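Local coordinates for probable FAD-dependent oxidoreductase PA4991 (Pseudomonas aeruginosa PAO1, PDB 5EZ7), which binds one FAD per subunit and probably functions as an oxidoreductase whose physiological substrate is unknown, at residues A[100-106]-A[143-149]; A[134-138]-A[239-243]. All blocks are in the same frame, centred on the assembly; numbering follows the deposited sequence.

Overall arrangement
Both contacts lie on the same side of the chain's centre, in the region built on the large mixed sheet, and their centres are about 11 Å apart. Interaction 1 pairs two antiparallel strands of that sheet; interaction 2 joins two loops, 134-138 and 239-243, beside it. The segments alternate along the chain, and they touch: Tyr102 N lies 2.9 Å from Tyr243 O, a probable hydrogen bond, while Ala147 CB packs on Leu134 CD2 at 3.8 Å. The flavin is nearer to interaction 1, where the side chain of His101 comes within about 7 Å of FAD and about 4 Å of the side chain of Ile52, an FAD-binding residue; from Leu242 the cofactor is about 14 Å away.

Interaction 1: A[100-106]-A[143-149]; sequences AHYLWSP and FKGKAYR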
# COMPACT_ATOMS: atom_id res chain seq x y z
N ALA A 100 3.66 11.64 -13.10
CA ALA A 100 2.38 11.48 -13.73
C ALA A 100 2.19 10.01 -14.09
O ALA A 100 3.14 9.30 -14.41
CB ALA A 100 2.30 12.33 -14.97
N HIS A 101 0.95 9.57 -13.98
CA HIS A 101 0.50 8.30 -14.51
C HIS A 101 -0.38 8.67 -15.68
O HIS A 101 -0.98 9.73 -15.68
CB HIS A 101 -0.26 7.54 -13.44
CG HIS A 101 -0.70 6.19 -13.88
ND1 HIS A 101 0.15 5.10 -13.89
CD2 HIS A 101 -1.88 5.74 -14.36
CE1 HIS A 101 -0.49 4.04 -14.34
NE2 HIS A 101 -1.73 4.40 -14.61
N TYR A 102 -0.44 7.81 -16.70
CA TYR A 102 -1.12 8.15 -17.99
C TYR A 102 -2.24 7.16 -18.33
O TYR A 102 -2.26 6.03 -17.82
CB TYR A 102 -0.11 8.17 -19.14
CG TYR A 102 0.91 9.28 -19.04
CD1 TYR A 102 1.94 9.23 -18.10
CD2 TYR A 102 0.85 10.39 -19.88
CE1 TYR A 102 2.88 10.25 -18.00
CE2 TYR A 102 1.78 11.41 -19.80
CZ TYR A 102 2.80 11.34 -18.87
OH TYR A 102 3.72 12.36 -18.80
N LEU A 103 -3.20 7.63 -19.15
CA LEU A 103 -4.16 6.75 -19.84
C LEU A 103 -3.68 6.65 -21.25
O LEU A 103 -3.12 7.59 -21.80
CB LEU A 103 -5.61 7.29 -19.85
CG LEU A 103 -6.27 7.72 -18.56
CD1 LEU A 103 -7.68 8.23 -18.82
CD2 LEU A 103 -6.27 6.60 -17.52
N TRP A 104 -3.97 5.51 -21.85
CA TRP A 104 -3.38 5.10 -23.11
C TRP A 104 -4.46 4.38 -23.92
O TRP A 104 -4.92 3.31 -23.53
CB TRP A 104 -2.17 4.24 -22.77
CG TRP A 104 -1.53 3.46 -23.82
CD1 TRP A 104 -1.55 3.67 -25.17
CD2 TRP A 104 -0.70 2.32 -23.59
NE1 TRP A 104 -0.79 2.71 -25.79
CE2 TRP A 104 -0.25 1.88 -24.83
CE3 TRP A 104 -0.33 1.61 -22.44
CZ2 TRP A 104 0.56 0.77 -24.96
CZ3 TRP A 104 0.49 0.51 -22.57
CH2 TRP A 104 0.92 0.10 -23.82
N SER A 105 -4.88 5.03 -25.01
CA SER A 105 -6.09 4.67 -25.77
C SER A 105 -5.72 4.30 -27.21
O SER A 105 -4.58 4.56 -27.63
CB SER A 105 -7.08 5.86 -25.79
OG SER A 105 -7.89 5.92 -24.62
N PRO A 106 -6.65 3.65 -27.95
CA PRO A 106 -6.39 3.41 -29.38
C PRO A 106 -7.24 4.33 -30.27
O PRO A 106 -7.73 5.37 -29.81
CB PRO A 106 -6.77 1.93 -29.55
CG PRO A 106 -7.67 1.60 -28.38
CD PRO A 106 -7.81 2.84 -27.52
N PHE A 143 3.95 4.50 -32.50
CA PHE A 143 2.87 4.82 -31.59
C PHE A 143 1.73 5.51 -32.30
O PHE A 143 1.85 6.66 -32.71
CB PHE A 143 3.29 5.73 -30.45
CG PHE A 143 2.17 6.00 -29.49
CD1 PHE A 143 1.43 4.93 -28.94
CD2 PHE A 143 1.82 7.29 -29.14
CE1 PHE A 143 0.38 5.15 -28.05
CE2 PHE A 143 0.78 7.52 -28.24
CZ PHE A 143 0.06 6.45 -27.70
N LYS A 144 0.62 4.78 -32.41
CA LYS A 144 -0.62 5.29 -32.96
C LYS A 144 -1.55 5.35 -31.76
O LYS A 144 -1.28 4.72 -30.73
CB LYS A 144 -1.15 4.33 -34.03
CG LYS A 144 -0.11 3.99 -35.11
CD LYS A 144 -0.54 2.90 -36.09
CE LYS A 144 -1.50 3.40 -37.17
NZ LYS A 144 -1.05 4.67 -37.82
N GLY A 145 -2.63 6.11 -31.88
CA GLY A 145 -3.49 6.33 -30.73
C GLY A 145 -2.94 7.47 -29.89
O GLY A 145 -2.06 8.22 -30.33
N LYS A 146 -3.47 7.60 -28.67
CA LYS A 146 -3.28 8.81 -27.89
C LYS A 146 -3.16 8.56 -26.42
O LYS A 146 -3.79 7.65 -25.87
CB LYS A 146 -4.41 9.80 -28.16
CG LYS A 146 -5.71 9.22 -28.72
CD LYS A 146 -6.64 10.33 -29.17
CE LYS A 146 -6.08 11.05 -30.40
NZ LYS A 146 -7.12 11.84 -31.08
N ALA A 147 -2.35 9.39 -25.79
CA ALA A 147 -2.08 9.27 -24.37
C ALA A 147 -2.48 10.55 -23.66
O ALA A 147 -2.32 11.64 -24.22
CB ALA A 147 -0.61 8.94 -24.13
N TYR A 148 -2.99 10.38 -22.43
CA TYR A 148 -3.50 11.47 -21.60
C TYR A 148 -2.80 11.46 -20.24
O TYR A 148 -2.82 10.46 -19.54
CB TYR A 148 -5.02 11.33 -21.42
CG TYR A 148 -5.84 11.28 -22.69
CD1 TYR A 148 -5.88 10.13 -23.48
CD2 TYR A 148 -6.61 12.37 -23.10
CE1 TYR A 148 -6.64 10.08 -24.64
CE2 TYR A 148 -7.37 12.33 -24.27
CZ TYR A 148 -7.39 11.17 -25.04
OH TYR A 148 -8.14 11.11 -26.21
N ARG A 149 -2.17 12.57 -19.90
CA ARG A 149 -1.46 12.78 -18.62
C ARG A 149 -2.45 13.05 -17.44
O ARG A 149 -3.31 13.93 -17.55
CB ARG A 149 -0.47 13.96 -18.77
CG ARG A 149 0.31 14.31 -17.51
CD ARG A 149 1.25 15.51 -17.62
NE ARG A 149 2.34 15.33 -16.65
CZ ARG A 149 2.97 16.28 -15.94
NH1 ARG A 149 2.69 17.57 -16.08
NH2 ARG A 149 3.93 15.91 -15.06
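Tyr102 and Arg149 face each other as a non-hydrogen-bonded pair of two neighbouring antiparallel strands, 102-105 and 146-149, in the large mixed beta sheet of this DAO-family enzyme. Next along, Leu103 and Tyr148 form the hydrogen-bonded pair: Leu103 N gives a bond to Tyr148 O (2.9 Å), and Tyr148 N returns one to Leu103 O (2.9 Å). Ser105 N adds a third, to Lys146 O. In Arg149, with CG anti to the backbone N (chi1 178°) and the chain extended as far as NE, CB rests 3.6 Å from Tyr102 CE2, CG touches both that ring atom and Ala100 CB, CD passes loosely by Tyr102 OH, and NE reaches Ala100 CB at 3.4 Å; CZ and NH2 stay near the same methyl. The long aliphatic stem thus suits the flank of a tyrosine, while the small methyl of Ala100 leaves room for the guanidinium, whose plane is turned 33° from the phenol ring. Trp104 and Ala147 share the Tyr102 face of the sheet, and Ala147, being small, fits close beside Leu103 O. At the far end the Trp104 and Phe143 rings meet obliquely, with Trp104 NE1 near the plane of the Phe143 ring, 3.5 Å from CE1.

Interaction 2: A[134-138]-A[239-243]; sequences LPPAL and LKPLY
Pro135 opens the contact by setting its CB 4.2 Å from Leu242 CD1, an apolar touch on the Leu242 side chain. Its carbonyl O accepts a bond from Leu138 N within the same segment, which closes the tight turn around the 3-10 segment 136-137. Pro136 follows, and its ring crosses that of Pro241 at about a right angle, with Pro136 CB 3.7 Å from Pro241 CD. Proline suits this position because its ring-restricted phi fits the second position of the turn and its compact ring offers a firm apolar surface to another proline; its CD also rests against Pro241 O.

Ala137 carries the polar link: its N donates to Pro241 O at 3.3 Å, with an N-H...O angle of 154° and the donor tilted 26° from the carbonyl plane. Being a proline, Pro136 has no N-H of its own to offer, whereas Ala137 can bring its amide to the neighbouring loop. Lys240 leans the aliphatic part of its chain on these two residues, CD near Pro136 O and CB beside Ala137, while NZ continues past the turn. The Ala137 methyl group lies close to two carbonyl oxygens, those of Lys240 and Pro241, and packs 3.8 Å from Leu242 CB, so a small side chain fits here. A chi1 of 179° turns the Leu242 branch away from its own N and toward the turn, and CD2 then lies near the Ala137 methyl. Leu138 ends the segment with its CG 4.3 Å from Leu242 CD1, one branched apolar side chain against another.

Around this junction, Ala137 O and Lys240 O accept bonds from the indole nitrogens of Trp302 and Trp269. Leu138 packs on Trp104 of strand 102-105, and Leu242 on Val257 of strand 255-261 and on Leu300, just beyond helix 285-299.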
# COMPACT_ATOMS: atom_id res chain seq x y z
N LEU A 134 5.16 12.87 -24.29
CA LEU A 134 4.79 11.43 -24.18
C LEU A 134 5.77 10.71 -23.32
O LEU A 134 6.95 11.03 -23.36
CB LEU A 134 4.78 10.71 -25.52
CG LEU A 134 3.63 11.11 -26.45
CD1 LEU A 134 3.95 10.85 -27.92
CD2 LEU A 134 2.35 10.42 -26.01
N PRO A 135 5.29 9.70 -22.55
CA PRO A 135 6.24 8.80 -21.85
C PRO A 135 7.28 8.19 -22.82
O PRO A 135 6.93 7.91 -24.00
CB PRO A 135 5.35 7.72 -21.24
CG PRO A 135 3.96 8.27 -21.25
CD PRO A 135 3.88 9.32 -22.30
N PRO A 136 8.54 8.03 -22.36
CA PRO A 136 9.62 7.49 -23.20
C PRO A 136 9.25 6.25 -24.04
O PRO A 136 9.57 6.18 -25.23
CB PRO A 136 10.70 7.15 -22.17
CG PRO A 136 10.55 8.22 -21.14
CD PRO A 136 9.06 8.40 -21.02
N ALA A 137 8.54 5.31 -23.42
CA ALA A 137 8.10 4.07 -24.08
C ALA A 137 7.05 4.26 -25.20
O ALA A 137 6.78 3.31 -25.94
CB ALA A 137 7.59 3.09 -23.03
N LEU A 138 6.44 5.44 -25.29
CA LEU A 138 5.48 5.77 -26.35
C LEU A 138 5.96 6.86 -27.34
O LEU A 138 5.16 7.37 -28.12
CB LEU A 138 4.18 6.22 -25.68
CG LEU A 138 3.51 5.27 -24.71
CD1 LEU A 138 2.29 5.95 -24.16
CD2 LEU A 138 3.10 3.99 -25.41
N LEU A 239 14.12 -1.82 -21.71
CA LEU A 239 12.86 -1.21 -21.33
C LEU A 239 13.02 0.32 -21.22
O LEU A 239 14.09 0.80 -20.97
CB LEU A 239 12.31 -1.79 -20.04
CG LEU A 239 12.23 -3.30 -20.01
CD1 LEU A 239 11.67 -3.71 -18.65
CD2 LEU A 239 11.41 -3.89 -21.15
N LYS A 240 11.95 1.04 -21.54
CA LYS A 240 11.90 2.47 -21.40
C LYS A 240 10.78 2.77 -20.40
O LYS A 240 9.78 2.03 -20.33
CB LYS A 240 11.65 3.14 -22.74
CG LYS A 240 12.76 2.85 -23.75
CD LYS A 240 12.83 3.90 -24.85
CE LYS A 240 13.90 3.62 -25.90
NZ LYS A 240 13.41 2.74 -27.01
N PRO A 241 10.96 3.83 -19.59
CA PRO A 241 9.97 4.13 -18.55
C PRO A 241 8.53 4.35 -19.11
O PRO A 241 8.34 4.98 -20.17
CB PRO A 241 10.50 5.37 -17.86
CG PRO A 241 11.87 5.61 -18.39
CD PRO A 241 12.08 4.80 -19.62
N LEU A 242 7.57 3.81 -18.38
CA LEU A 242 6.19 3.83 -18.70
C LEU A 242 5.34 3.61 -17.44
O LEU A 242 5.59 2.67 -16.61
CB LEU A 242 5.93 2.69 -19.64
CG LEU A 242 4.50 2.49 -20.11
CD1 LEU A 242 3.90 3.76 -20.74
CD2 LEU A 242 4.55 1.33 -21.08
N TYR A 243 4.32 4.47 -17.30
CA TYR A 243 3.36 4.40 -16.18
C TYR A 243 1.98 4.67 -16.77
O TYR A 243 1.66 5.82 -17.06
CB TYR A 243 3.73 5.43 -15.10
CG TYR A 243 5.16 5.26 -14.63
CD1 TYR A 243 6.23 5.84 -15.32
CD2 TYR A 243 5.44 4.48 -13.53
CE1 TYR A 243 7.54 5.64 -14.88
CE2 TYR A 243 6.74 4.28 -13.10
CZ TYR A 243 7.78 4.84 -13.78
OH TYR A 243 9.05 4.59 -13.32